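Local structure of acetyl xylan esterase (Paenibacillus sp. R4, 6AGQ) at residues A[19-24]-A[246-251]; A[97-102]-A[124-129]; A[136-141]-A[234-239]; A[160-165]-A[198-203]. The protein removes acetyl groups from acetylated xylan, probably by the serine-hydrolase mechanism of the alpha/beta-hydrolase superfamily, and remains active in the cold. One frame throughout, in Å; residues are numbered along the deposited sequence.

Contact 1. Residues A[19-24]-A[246-251]; sequences TNETDF and VYRTLS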
loop_
_atom_site.group_PDB
_atom_site.type_symbol
_atom_site.label_atom_id
_atom_site.label_comp_id
_atom_site.label_asym_id
_atom_site.label_seq_id
_atom_site.Cartn_x
_atom_site.Cartn_y
_atom_site.Cartn_z
ATOM N N THR A 19 11.638 35.839 4.056
ATOM C CA THR A 19 12.931 35.318 4.366
ATOM C C THR A 19 13.988 35.887 3.443
ATOM O O THR A 19 15.135 35.440 3.520
ATOM C CB THR A 19 12.880 33.805 4.171
ATOM O OG1 THR A 19 12.569 33.505 2.789
ATOM C CG2 THR A 19 11.781 33.202 5.127
ATOM N N ASN A 20 13.618 36.797 2.524
ATOM C CA ASN A 20 14.654 37.417 1.689
ATOM C C ASN A 20 15.748 38.095 2.545
ATOM O O ASN A 20 15.446 38.847 3.464
ATOM C CB ASN A 20 14.121 38.383 0.630
ATOM C CG ASN A 20 13.088 39.411 1.150
ATOM O OD1 ASN A 20 12.315 39.956 0.340
ATOM N ND2 ASN A 20 13.064 39.679 2.455
ATOM N N GLU A 21 17.002 37.769 2.249
ATOM C CA GLU A 21 18.139 38.427 2.857
ATOM C C GLU A 21 18.160 39.862 2.353
ATOM O O GLU A 21 17.417 40.209 1.386
ATOM C CB GLU A 21 19.431 37.759 2.403
ATOM C CG GLU A 21 19.571 36.294 2.775
ATOM C CD GLU A 21 19.925 36.100 4.232
ATOM O OE1 GLU A 21 21.108 36.304 4.595
ATOM O OE2 GLU A 21 19.035 35.720 5.016
ATOM N N THR A 22 19.019 40.689 2.960
ATOM C CA THR A 22 19.062 42.125 2.617
ATOM C C THR A 22 19.495 42.363 1.195
ATOM O O THR A 22 19.028 43.298 0.552
ATOM C CB THR A 22 20.082 42.924 3.442
ATOM O OG1 THR A 22 20.305 42.279 4.685
ATOM C CG2 THR A 22 19.564 44.330 3.657
ATOM N N ASP A 23 20.395 41.503 0.732
ATOM C CA ASP A 23 20.971 41.578 -0.603
ATOM C C ASP A 23 20.217 40.731 -1.689
ATOM O O ASP A 23 20.799 40.414 -2.743
ATOM C CB ASP A 23 22.444 41.119 -0.497
ATOM C CG ASP A 23 22.572 39.587 -0.447
ATOM O OD1 ASP A 23 21.601 38.924 -0.060
ATOM O OD2 ASP A 23 23.607 39.036 -0.798
ATOM N N PHE A 24 18.945 40.374 -1.458
ATOM C CA PHE A 24 18.109 39.670 -2.485
ATOM C C PHE A 24 18.134 40.386 -3.829
ATOM O O PHE A 24 18.440 39.734 -4.865
ATOM C CB PHE A 24 16.668 39.516 -2.010
ATOM C CG PHE A 24 15.772 38.647 -2.873
ATOM C CD1 PHE A 24 15.029 39.204 -3.942
ATOM C CD2 PHE A 24 15.557 37.303 -2.542
ATOM C CE1 PHE A 24 14.163 38.429 -4.682
ATOM C CE2 PHE A 24 14.645 36.523 -3.279
ATOM C CZ PHE A 24 13.944 37.091 -4.342
ATOM N N VAL A 246 21.562 26.038 4.260
ATOM C CA VAL A 246 20.615 25.411 3.308
ATOM C C VAL A 246 19.402 26.326 3.037
ATOM O O VAL A 246 19.138 26.632 1.882
ATOM C CB VAL A 246 20.184 24.000 3.733
ATOM C CG1 VAL A 246 19.054 23.490 2.861
ATOM C CG2 VAL A 246 21.343 23.028 3.646
ATOM N N TYR A 247 18.735 26.850 4.081
ATOM C CA TYR A 247 17.536 27.658 3.887
ATOM C C TYR A 247 17.853 29.086 3.479
ATOM O O TYR A 247 17.017 29.735 2.839
ATOM C CB TYR A 247 16.590 27.598 5.104
ATOM C CG TYR A 247 16.003 26.198 5.283
ATOM C CD1 TYR A 247 15.146 25.656 4.327
ATOM C CD2 TYR A 247 16.355 25.387 6.346
ATOM C CE1 TYR A 247 14.622 24.378 4.447
ATOM C CE2 TYR A 247 15.842 24.094 6.469
ATOM C CZ TYR A 247 14.958 23.615 5.549
ATOM O OH TYR A 247 14.458 22.323 5.642
ATOM N N ARG A 248 19.018 29.610 3.828
ATOM C CA ARG A 248 19.414 30.911 3.264
ATOM C C ARG A 248 19.708 30.798 1.745
ATOM O O ARG A 248 19.320 31.661 1.004
ATOM C CB ARG A 248 20.585 31.531 4.028
ATOM C CG ARG A 248 21.255 32.684 3.283
ATOM C CD ARG A 248 22.231 33.424 4.168
ATOM N NE ARG A 248 23.392 32.580 4.476
ATOM C CZ ARG A 248 23.652 31.997 5.654
ATOM N NH1 ARG A 248 24.758 31.258 5.785
ATOM N NH2 ARG A 248 22.838 32.137 6.704
ATOM N N THR A 249 20.346 29.719 1.281
ATOM C CA THR A 249 20.470 29.451 -0.190
ATOM C C THR A 249 19.101 29.486 -0.847
ATOM O O THR A 249 18.922 30.187 -1.831
ATOM C CB THR A 249 21.123 28.085 -0.500
ATOM O OG1 THR A 249 22.448 28.099 -0.026
ATOM C CG2 THR A 249 21.159 27.731 -2.015
ATOM N N LEU A 250 18.142 28.772 -0.274
ATOM C CA LEU A 250 16.827 28.590 -0.893
ATOM C C LEU A 250 15.944 29.846 -0.862
ATOM O O LEU A 250 15.044 30.022 -1.748
ATOM C CB LEU A 250 16.118 27.383 -0.257
ATOM C CG LEU A 250 16.799 25.991 -0.492
ATOM C CD1 LEU A 250 16.206 24.863 0.368
ATOM C CD2 LEU A 250 16.714 25.577 -1.935
ATOM N N SER A 251 16.206 30.745 0.117
ATOM C CA SER A 251 15.418 31.980 0.232
ATOM C C SER A 251 15.491 32.916 -1.020
ATOM O O SER A 251 14.519 33.560 -1.391
ATOM C CB SER A 251 15.856 32.743 1.526
ATOM O OG SER A 251 17.214 33.254 1.357
HETATM O O HOH W 1 17.314 35.718 0.037
#
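Thr-19, Glu-21 and Phe-24 meet Ser-251 and Arg-248 where a type I beta turn, running from Glu-21 to Phe-24, lies against helix 243-251 in this alpha/beta-hydrolase chain. The polar link is indirect. One water accepts from Glu-21 N at 3.0 Å and donates to Ser-251 OG at 2.8 Å, so a loop amide and a helix hydroxyl share a solvent molecule. The hydroxyl itself donates back to the helix; a chi1 of 69° sets Ser-251 OG between the backbone N and the carbonyl carbon, 2.7 Å from Arg-248 O.

The charged pair interacts loosely. Glu-21 and Arg-248 cross obliquely, with their carboxylate and guanidinium planes 45° apart, and Glu-21 OE1 rests on the aliphatic part of the arginine, 3.1 Å from Arg-248 CD. Arg-248 NE stays 4.4 Å from Glu-21 OE1, too far for a salt bridge, although the opposite charges should still attract. A bend at chi3 (68°) sets NE off the line of the preceding chain, and NH1 and NH2 bond instead to Gln-245 and Glu-244 of the same helix.

Van der Waals contact completes the joint. Thr-19 OG1, hydrogen-bonded to Asn-257, lies beside Ser-251 CB, and a bound zinc ion sits about 4 Å from the Thr-19 side chain. Thr-19 O comes within 3.4 Å of the same Ser-251 CB. Phe-24, also in an edge-to-face pair with Trp-28, receives the bridging water at its edge, as it does Ser-251 O, which lies in the ring plane 3.5 Å from Phe-24 CE2.

Contact 2. Residues A[97-102]-A[124-129]; sequences GNRGYP and GGVTPD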
loop_
_atom_site.group_PDB
_atom_site.type_symbol
_atom_site.label_atom_id
_atom_site.label_comp_id
_atom_site.label_asym_id
_atom_site.label_seq_id
_atom_site.Cartn_x
_atom_site.Cartn_y
_atom_site.Cartn_z
ATOM N N GLY A 97 9.790 17.228 -16.278
ATOM C CA GLY A 97 9.086 17.182 -17.559
ATOM C C GLY A 97 9.878 17.811 -18.673
ATOM O O GLY A 97 11.091 17.725 -18.722
ATOM N N ASN A 98 9.176 18.453 -19.599
ATOM C CA ASN A 98 9.818 19.021 -20.771
ATOM C C ASN A 98 8.800 19.922 -21.491
ATOM O O ASN A 98 7.710 20.104 -21.003
ATOM C CB ASN A 98 10.285 17.904 -21.666
ATOM C CG ASN A 98 9.179 16.970 -22.024
ATOM O OD1 ASN A 98 8.098 17.394 -22.490
ATOM N ND2 ASN A 98 9.441 15.677 -21.864
ATOM N N ARG A 99 9.179 20.422 -22.653
ATOM C CA ARG A 99 8.406 21.340 -23.483
ATOM C C ARG A 99 7.124 20.732 -24.056
ATOM O O ARG A 99 6.292 21.450 -24.623
ATOM C CB ARG A 99 9.322 21.832 -24.595
ATOM C CG ARG A 99 9.753 20.755 -25.604
ATOM C CD ARG A 99 10.562 21.316 -26.789
ATOM N NE ARG A 99 11.241 20.226 -27.477
ATOM C CZ ARG A 99 11.710 20.235 -28.721
ATOM N NH1 ARG A 99 11.648 21.319 -29.505
ATOM N NH2 ARG A 99 12.256 19.118 -29.193
ATOM N N GLY A 100 6.979 19.411 -23.916
ATOM C CA GLY A 100 5.800 18.669 -24.373
ATOM C C GLY A 100 5.594 18.636 -25.887
ATOM O O GLY A 100 6.556 18.574 -26.671
ATOM N N TYR A 101 4.339 18.784 -26.317
ATOM C CA TYR A 101 4.019 18.589 -27.723
ATOM C C TYR A 101 3.308 19.833 -28.162
ATOM O O TYR A 101 2.608 20.440 -27.359
ATOM C CB TYR A 101 3.160 17.296 -27.920
ATOM C CG TYR A 101 3.818 16.041 -27.373
ATOM C CD1 TYR A 101 3.675 15.663 -26.015
ATOM C CD2 TYR A 101 4.594 15.224 -28.204
ATOM C CE1 TYR A 101 4.301 14.522 -25.513
ATOM C CE2 TYR A 101 5.217 14.074 -27.714
ATOM C CZ TYR A 101 5.066 13.724 -26.383
ATOM O OH TYR A 101 5.701 12.569 -25.937
ATOM N N PRO A 102 3.477 20.228 -29.434
ATOM C CA PRO A 102 2.889 21.500 -29.861
ATOM C C PRO A 102 1.358 21.588 -29.799
ATOM O O PRO A 102 0.817 22.679 -29.584
ATOM C CB PRO A 102 3.366 21.641 -31.320
ATOM C CG PRO A 102 4.506 20.672 -31.476
ATOM C CD PRO A 102 4.308 19.597 -30.480
ATOM N N GLY A 124 13.506 16.154 -18.327
ATOM C CA GLY A 124 13.176 15.033 -19.192
ATOM C C GLY A 124 13.160 15.382 -20.654
ATOM O O GLY A 124 12.340 14.839 -21.392
ATOM N N GLY A 125 14.094 16.228 -21.104
ATOM C CA GLY A 125 14.051 16.758 -22.479
ATOM C C GLY A 125 15.383 16.615 -23.178
ATOM O O GLY A 125 16.306 15.872 -22.715
ATOM N N VAL A 126 15.460 17.280 -24.319
ATOM C CA VAL A 126 16.705 17.325 -25.104
ATOM C C VAL A 126 17.634 18.464 -24.615
ATOM O O VAL A 126 18.713 18.628 -25.147
ATOM C CB VAL A 126 16.440 17.410 -26.642
ATOM C CG1 VAL A 126 15.456 16.327 -27.085
ATOM C CG2 VAL A 126 15.961 18.781 -27.077
ATOM N N THR A 127 17.194 19.279 -23.661
ATOM C CA THR A 127 17.994 20.425 -23.153
ATOM C C THR A 127 18.856 19.973 -21.986
ATOM O O THR A 127 18.317 19.584 -20.930
ATOM C CB THR A 127 17.085 21.523 -22.697
ATOM O OG1 THR A 127 16.245 21.944 -23.802
ATOM C CG2 THR A 127 17.893 22.719 -22.140
ATOM N N PRO A 128 20.177 19.959 -22.156
ATOM C CA PRO A 128 21.058 19.483 -21.082
ATOM C C PRO A 128 21.317 20.592 -20.037
ATOM O O PRO A 128 20.721 21.641 -20.159
ATOM C CB PRO A 128 22.343 19.169 -21.817
ATOM C CG PRO A 128 22.368 20.097 -22.943
ATOM C CD PRO A 128 20.949 20.477 -23.284
ATOM N N ASP A 129 22.165 20.312 -19.025
ATOM C CA ASP A 129 22.543 21.268 -17.990
ATOM C C ASP A 129 24.046 21.406 -17.954
ATOM O O ASP A 129 24.710 20.565 -17.396
ATOM C CB ASP A 129 22.079 20.780 -16.611
ATOM C CG ASP A 129 22.446 21.776 -15.436
ATOM O OD1 ASP A 129 22.739 22.979 -15.707
ATOM O OD2 ASP A 129 22.426 21.333 -14.236
#
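The carboxamide of Asn-98 has Gly-124 O almost in its own plane (12° out), and Asn-98 ND2 donates to that oxygen over 3.1 Å in a fairly straight bond. Seen from the acceptor the fit is different: the donor stands well above the carbonyl plane of Gly-124, 52° out of it. A second flat group, the guanidinium of Arg-99, is approached obliquely by the methyl Val-126 CG2, 4.3 Å from Arg-99 NH2. Its charge is met elsewhere in the chain, by a salt bridge to Asp-59 and a cation-pi contact with Trp-73.

The backbones add one bond, a weak one, from Gly-124 N to Gly-97 O at 2.9 Å. Glycines let the two backbone segments come close together, and Asn-98 CB lies only 4.0 Å from Gly-125 CA.

Both ends of the asparagine amide are used. Its chi1 of 55° puts CG between the backbone N and the carbonyl carbon, the crowded position. While ND2 spans the gap to Gly-124, Asn-98 OD1 accepts from Gly-100 N at 2.7 Å; this bond within its own loop holds the amide against rotation about chi2. Asn-98 also packs on Arg-235 of a neighbouring subunit.

Segment 97-102 follows strand 86-92 and segment 124-129 follows strand 114-118, which are parallel neighbours in the central sheet. The example is thus an Asx turn whose side-chain NH2 group donates across to the second loop, tying together two loops at the carboxyl ends of adjacent strands, the end of the sheet where alpha/beta hydrolases assemble their active sites.

Contact 3. Residues A[136-141]-A[234-239]; sequences GGIPGW and RRYDPE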
loop_
_atom_site.group_PDB
_atom_site.type_symbol
_atom_site.label_atom_id
_atom_site.label_comp_id
_atom_site.label_asym_id
_atom_site.label_seq_id
_atom_site.Cartn_x
_atom_site.Cartn_y
_atom_site.Cartn_z
ATOM N N GLY A 136 28.297 16.436 -5.242
ATOM C CA GLY A 136 27.180 15.689 -5.783
ATOM C C GLY A 136 25.800 16.078 -5.258
ATOM O O GLY A 136 25.556 17.200 -4.737
ATOM N N GLY A 137 24.855 15.140 -5.395
ATOM C CA GLY A 137 23.541 15.354 -4.779
ATOM C C GLY A 137 22.656 14.159 -4.646
ATOM O O GLY A 137 23.055 13.060 -4.896
ATOM N N ILE A 138 21.410 14.446 -4.273
ATOM C CA ILE A 138 20.320 13.495 -4.220
ATOM C C ILE A 138 19.822 13.355 -5.660
ATOM O O ILE A 138 19.754 14.362 -6.364
ATOM C CB ILE A 138 19.188 14.081 -3.327
ATOM C CG1 ILE A 138 19.711 14.385 -1.912
ATOM C CG2 ILE A 138 17.957 13.184 -3.249
ATOM C CD1 ILE A 138 20.449 13.273 -1.195
ATOM N N PRO A 139 19.411 12.136 -6.093
ATOM C CA PRO A 139 18.866 12.051 -7.458
ATOM C C PRO A 139 17.789 13.103 -7.703
ATOM O O PRO A 139 16.953 13.287 -6.851
ATOM C CB PRO A 139 18.241 10.649 -7.521
ATOM C CG PRO A 139 18.940 9.865 -6.441
ATOM C CD PRO A 139 19.220 10.880 -5.354
ATOM N N GLY A 140 17.800 13.734 -8.878
ATOM C CA GLY A 140 17.042 14.976 -9.143
ATOM C C GLY A 140 17.923 16.210 -9.225
ATOM O O GLY A 140 19.118 16.117 -9.431
ATOM N N TRP A 141 17.346 17.372 -9.030
ATOM C CA TRP A 141 18.031 18.649 -9.258
ATOM C C TRP A 141 17.937 19.620 -8.084
ATOM O O TRP A 141 18.735 20.540 -8.038
ATOM C CB TRP A 141 17.474 19.309 -10.564
ATOM C CG TRP A 141 17.587 18.382 -11.730
ATOM C CD1 TRP A 141 18.703 18.142 -12.438
ATOM C CD2 TRP A 141 16.598 17.486 -12.228
ATOM N NE1 TRP A 141 18.462 17.209 -13.395
ATOM C CE2 TRP A 141 17.179 16.768 -13.265
ATOM C CE3 TRP A 141 15.277 17.239 -11.910
ATOM C CZ2 TRP A 141 16.488 15.814 -13.991
ATOM C CZ3 TRP A 141 14.594 16.290 -12.610
ATOM C CH2 TRP A 141 15.192 15.583 -13.647
ATOM N N ARG A 234 19.617 13.856 5.490
ATOM C CA ARG A 234 19.888 12.482 5.826
ATOM C C ARG A 234 21.271 12.022 5.409
ATOM O O ARG A 234 21.881 11.229 6.131
ATOM C CB ARG A 234 18.852 11.532 5.235
ATOM C CG ARG A 234 17.499 11.573 5.888
ATOM C CD ARG A 234 16.500 10.712 5.134
ATOM N NE ARG A 234 16.882 9.292 5.018
ATOM C CZ ARG A 234 16.571 8.341 5.904
ATOM N NH1 ARG A 234 15.867 8.638 6.975
ATOM N NH2 ARG A 234 16.921 7.075 5.699
ATOM N N ARG A 235 21.758 12.452 4.240
ATOM C CA ARG A 235 23.120 12.037 3.757
ATOM C C ARG A 235 24.328 12.934 4.092
ATOM O O ARG A 235 25.433 12.477 4.179
ATOM C CB ARG A 235 23.080 11.852 2.274
ATOM C CG ARG A 235 22.134 10.758 1.863
ATOM C CD ARG A 235 22.924 9.834 1.005
ATOM N NE ARG A 235 22.154 8.818 0.311
ATOM C CZ ARG A 235 22.330 7.515 0.461
ATOM N NH1 ARG A 235 23.162 7.009 1.365
ATOM N NH2 ARG A 235 21.625 6.714 -0.271
ATOM N N TYR A 236 24.114 14.216 4.198
ATOM C CA TYR A 236 25.194 15.194 4.297
ATOM C C TYR A 236 25.246 15.795 5.682
ATOM O O TYR A 236 26.286 16.302 6.075
ATOM C CB TYR A 236 24.985 16.338 3.281
ATOM C CG TYR A 236 25.217 15.983 1.822
ATOM C CD1 TYR A 236 24.203 15.405 1.048
ATOM C CD2 TYR A 236 26.437 16.225 1.207
ATOM C CE1 TYR A 236 24.431 15.033 -0.284
ATOM C CE2 TYR A 236 26.645 15.901 -0.123
ATOM C CZ TYR A 236 25.648 15.284 -0.864
ATOM O OH TYR A 236 25.833 14.947 -2.176
ATOM N N ASP A 237 24.154 15.776 6.438
ATOM C CA ASP A 237 24.055 16.637 7.641
ATOM C C ASP A 237 22.920 16.188 8.584
ATOM O O ASP A 237 21.939 16.886 8.720
ATOM C CB ASP A 237 23.850 18.085 7.170
ATOM C CG ASP A 237 23.792 19.066 8.310
ATOM O OD1 ASP A 237 24.355 18.768 9.392
ATOM O OD2 ASP A 237 23.133 20.110 8.165
ATOM N N PRO A 238 23.045 15.022 9.232
ATOM C CA PRO A 238 21.943 14.479 10.043
ATOM C C PRO A 238 21.580 15.254 11.334
ATOM O O PRO A 238 20.453 15.097 11.842
ATOM C CB PRO A 238 22.435 13.092 10.421
ATOM C CG PRO A 238 23.591 12.821 9.533
ATOM C CD PRO A 238 24.219 14.149 9.328
ATOM N N GLU A 239 22.515 16.060 11.842
ATOM C CA GLU A 239 22.263 16.938 12.978
ATOM C C GLU A 239 21.935 18.362 12.565
ATOM O O GLU A 239 21.934 19.261 13.419
ATOM C CB GLU A 239 23.473 16.964 13.910
ATOM C CG GLU A 239 23.833 15.637 14.564
ATOM C CD GLU A 239 24.821 15.828 15.721
ATOM O OE1 GLU A 239 24.401 16.254 16.836
ATOM O OE2 GLU A 239 26.018 15.589 15.501
#
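Ile-138 and Arg-235 have the closest alpha carbons of this pairing, 8.6 Å apart, so the glycine-rich loop 136-141 and the end of helix 226-236 meet through side chains rather than backbone to backbone. The helix keeps its angles through Tyr-236 and leaves them at Asp-237. In the alpha/beta-hydrolase fold the contact belongs to the region outside the central sheet, where loop 136-141 comes, along the chain, between strand 114-118 and helix 153-170.

Tyr-236 supplies much of the contact. Its CG stands anti to the carbonyl carbon (chi1 -72°), and the ring extends to the loop so that the phenol oxygen sits over the peptide joining Gly-136 and Gly-137. Tyr-236 OH is 3.3 Å from Gly-136 C and 3.4 Å from Gly-137 N, but the angle is too poor for a hydrogen bond to that amide. The hydroxyl instead bonds to Gly-125 O of a neighbouring subunit, and the backbone of Gly-137 also hydrogen-bonds to that subunit. The arrangement thus forms part of an interface within the six-chain assembly. Further along the phenol, the ring stacks with Trp-232 of its own helix.

Ile-138 makes the apolar part. A chi2 of -51° places CD1 on the side of the helix, although the first bond of the side chain runs across the direction of the partner. That methyl sits 4.3 Å from Arg-235 CG, where it meets the aliphatic portion of the arginine. The same Ile-138 CD1 approaches the tyrosine at its edge, near the ring plane, 4.4 Å from Tyr-236 CE1.

Contact 4. Residues A[160-165]-A[198-203]; sequences DCIRAL and DSRPKL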
loop_
_atom_site.group_PDB
_atom_site.type_symbol
_atom_site.label_atom_id
_atom_site.label_comp_id
_atom_site.label_asym_id
_atom_site.label_seq_id
_atom_site.Cartn_x
_atom_site.Cartn_y
_atom_site.Cartn_z
ATOM N N ASP A 160 17.245 31.313 -17.492
ATOM C CA ASP A 160 16.677 30.736 -18.764
ATOM C C ASP A 160 15.222 31.187 -18.975
ATOM O O ASP A 160 14.806 31.468 -20.113
ATOM C CB ASP A 160 16.657 29.238 -18.757
ATOM C CG ASP A 160 18.050 28.603 -18.629
ATOM O OD1 ASP A 160 19.072 29.265 -18.972
ATOM O OD2 ASP A 160 18.126 27.414 -18.143
ATOM N N CYS A 161 14.477 31.280 -17.853
ATOM C CA CYS A 161 13.069 31.633 -17.834
ATOM C C CYS A 161 12.845 33.075 -18.154
ATOM O O CYS A 161 11.791 33.396 -18.670
ATOM C CB CYS A 161 12.373 31.246 -16.499
ATOM S SG CYS A 161 12.260 29.444 -16.238
ATOM N N ILE A 162 13.784 33.944 -17.767
ATOM C CA ILE A 162 13.739 35.372 -18.131
ATOM C C ILE A 162 14.160 35.539 -19.597
ATOM O O ILE A 162 13.626 36.378 -20.382
ATOM C CB ILE A 162 14.663 36.197 -17.180
ATOM C CG1 ILE A 162 13.955 36.395 -15.813
ATOM C CG2 ILE A 162 15.099 37.554 -17.789
ATOM C CD1 ILE A 162 14.938 36.805 -14.710
ATOM N N ARG A 163 15.134 34.730 -19.984
ATOM C CA ARG A 163 15.543 34.723 -21.375
ATOM C C ARG A 163 14.450 34.202 -22.338
ATOM O O ARG A 163 14.447 34.624 -23.500
ATOM C CB ARG A 163 16.873 33.983 -21.510
ATOM C CG ARG A 163 17.988 34.774 -20.865
ATOM C CD ARG A 163 19.210 33.931 -20.607
ATOM N NE ARG A 163 19.981 33.725 -21.833
ATOM C CZ ARG A 163 20.807 34.595 -22.394
ATOM N NH1 ARG A 163 21.043 35.812 -21.852
ATOM N NH2 ARG A 163 21.438 34.221 -23.509
ATOM N N ALA A 164 13.519 33.362 -21.881
ATOM C CA ALA A 164 12.300 33.087 -22.650
ATOM C C ALA A 164 11.449 34.350 -22.913
ATOM O O ALA A 164 10.830 34.498 -23.940
ATOM C CB ALA A 164 11.464 32.020 -21.970
ATOM N N LEU A 165 11.425 35.283 -21.979
ATOM C CA LEU A 165 10.736 36.567 -22.232
ATOM C C LEU A 165 11.526 37.401 -23.244
ATOM O O LEU A 165 10.907 38.044 -24.071
ATOM C CB LEU A 165 10.554 37.378 -20.968
ATOM C CG LEU A 165 9.981 36.632 -19.768
ATOM C CD1 LEU A 165 10.109 37.482 -18.494
ATOM C CD2 LEU A 165 8.554 36.175 -20.036
ATOM N N ASP A 198 11.110 40.160 -13.370
ATOM C CA ASP A 198 11.021 40.904 -14.617
ATOM C C ASP A 198 9.771 41.707 -14.640
ATOM O O ASP A 198 8.726 41.183 -14.290
ATOM C CB ASP A 198 11.009 39.918 -15.812
ATOM C CG ASP A 198 11.440 40.572 -17.130
ATOM O OD1 ASP A 198 12.661 40.576 -17.416
ATOM O OD2 ASP A 198 10.575 41.079 -17.900
ATOM N N SER A 199 9.853 42.945 -15.107
ATOM C CA SER A 199 8.682 43.852 -15.184
ATOM C C SER A 199 7.746 43.654 -16.344
ATOM O O SER A 199 6.729 44.338 -16.394
ATOM C CB SER A 199 9.109 45.319 -15.319
ATOM O OG SER A 199 10.002 45.665 -14.321
ATOM N N ARG A 200 8.127 42.857 -17.328
ATOM C CA ARG A 200 7.382 42.828 -18.602
ATOM C C ARG A 200 6.025 42.070 -18.549
ATOM O O ARG A 200 5.066 42.509 -19.201
ATOM C CB ARG A 200 8.252 42.320 -19.777
ATOM C CG ARG A 200 9.280 43.358 -20.289
ATOM C CD ARG A 200 10.356 42.733 -21.180
ATOM N NE ARG A 200 11.200 41.721 -20.476
ATOM C CZ ARG A 200 12.214 41.044 -21.022
ATOM N NH1 ARG A 200 12.560 41.245 -22.281
ATOM N NH2 ARG A 200 12.905 40.152 -20.306
ATOM N N PRO A 201 5.954 40.925 -17.845
ATOM C CA PRO A 201 4.709 40.149 -17.856
ATOM C C PRO A 201 3.560 40.924 -17.262
ATOM O O PRO A 201 3.721 41.575 -16.242
ATOM C CB PRO A 201 5.038 38.922 -16.993
ATOM C CG PRO A 201 6.511 38.850 -16.969
ATOM C CD PRO A 201 7.006 40.242 -17.065
ATOM N N LYS A 202 2.423 40.905 -17.958
ATOM C CA LYS A 202 1.240 41.565 -17.527
ATOM C C LYS A 202 0.323 40.666 -16.654
ATOM O O LYS A 202 -0.353 41.172 -15.739
ATOM C CB LYS A 202 0.511 41.985 -18.748
ATOM C CG LYS A 202 -0.613 42.905 -18.467
ATOM C CD LYS A 202 -1.417 43.027 -19.725
ATOM C CE LYS A 202 -2.469 44.097 -19.559
ATOM N NZ LYS A 202 -3.097 44.287 -20.891
ATOM N N LEU A 203 0.311 39.371 -16.955
ATOM C CA LEU A 203 -0.436 38.382 -16.200
ATOM C C LEU A 203 0.476 37.264 -15.712
ATOM O O LEU A 203 1.406 36.900 -16.409
ATOM C CB LEU A 203 -1.491 37.734 -17.084
ATOM C CG LEU A 203 -2.873 38.262 -17.204
ATOM C CD1 LEU A 203 -2.923 39.755 -17.237
ATOM C CD2 LEU A 203 -3.546 37.658 -18.406
#
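An Asx turn reinforced by a salt bridge, formed by Asp-198 and Arg-200, presses against Leu-165 and Ile-162 of helix 153-170. Arg-200 grips the carboxylate side-on with two nitrogens. A bend at chi3 (-63°) turns NE back toward the aspartate, where it reaches the syn lone pair of OD2 in an almost linear bond (Arg-200 NE to Asp-198 OD2 2.7 Å, 175°), with OD2 lying in the guanidinium plane, while Arg-200 NH2 meets Asp-198 OD1 at 2.9 Å from above the carboxylate plane. Asp-198 OD2 also accepts from Arg-200 N, on its anti side but tilted out of the carboxylate plane, which closes the turn. Together the bonds fix the carboxylate's rotation.

The turn joins helix 186-197 to strand 203-207 and so forms part of the beta-alpha-beta crossover that follows strand 179-184 in the central alpha/beta-hydrolase sheet. Leu-165, which also packs on Val-181 of that strand, fits against the ion pair in two places. Its CB lies over one face of the guanidinium, offset toward the rim and 3.7 Å from Arg-200 NH2; its CD1 meets the aspartate tip to tip, 3.6 Å from Asp-198 CG. Leu-165 CD1 also touches Pro-201 CG at 4.1 Å. Arg-200 NH2 has a second acidic partner in Asp-166, and Ile-162 CG2 lies 3.9 Å from Asp-198 OD1.

How the contacts relate
Contact 1 joins distant parts of the chain, and the other three fall between its two segments. Contact 2 closes first; contact 3 then spans a longer loop that contains contact 4. Contacts 2 and 4 sit around the central sheet, their centres 19 Å apart, whereas contacts 1 and 3, centres 20 Å apart, lie at successive helices, 243-251 and 226-236. Contacts 3 and 4 fall on opposite sides of the chain's centre, 32 Å between their own centres. Contacts 2 and 3 both touch a neighbouring subunit, where Tyr-236 of one copy bonds to Gly-125 of the other, so both lie at an interface of the assembly; contacts 1 and 4 meet no other chain.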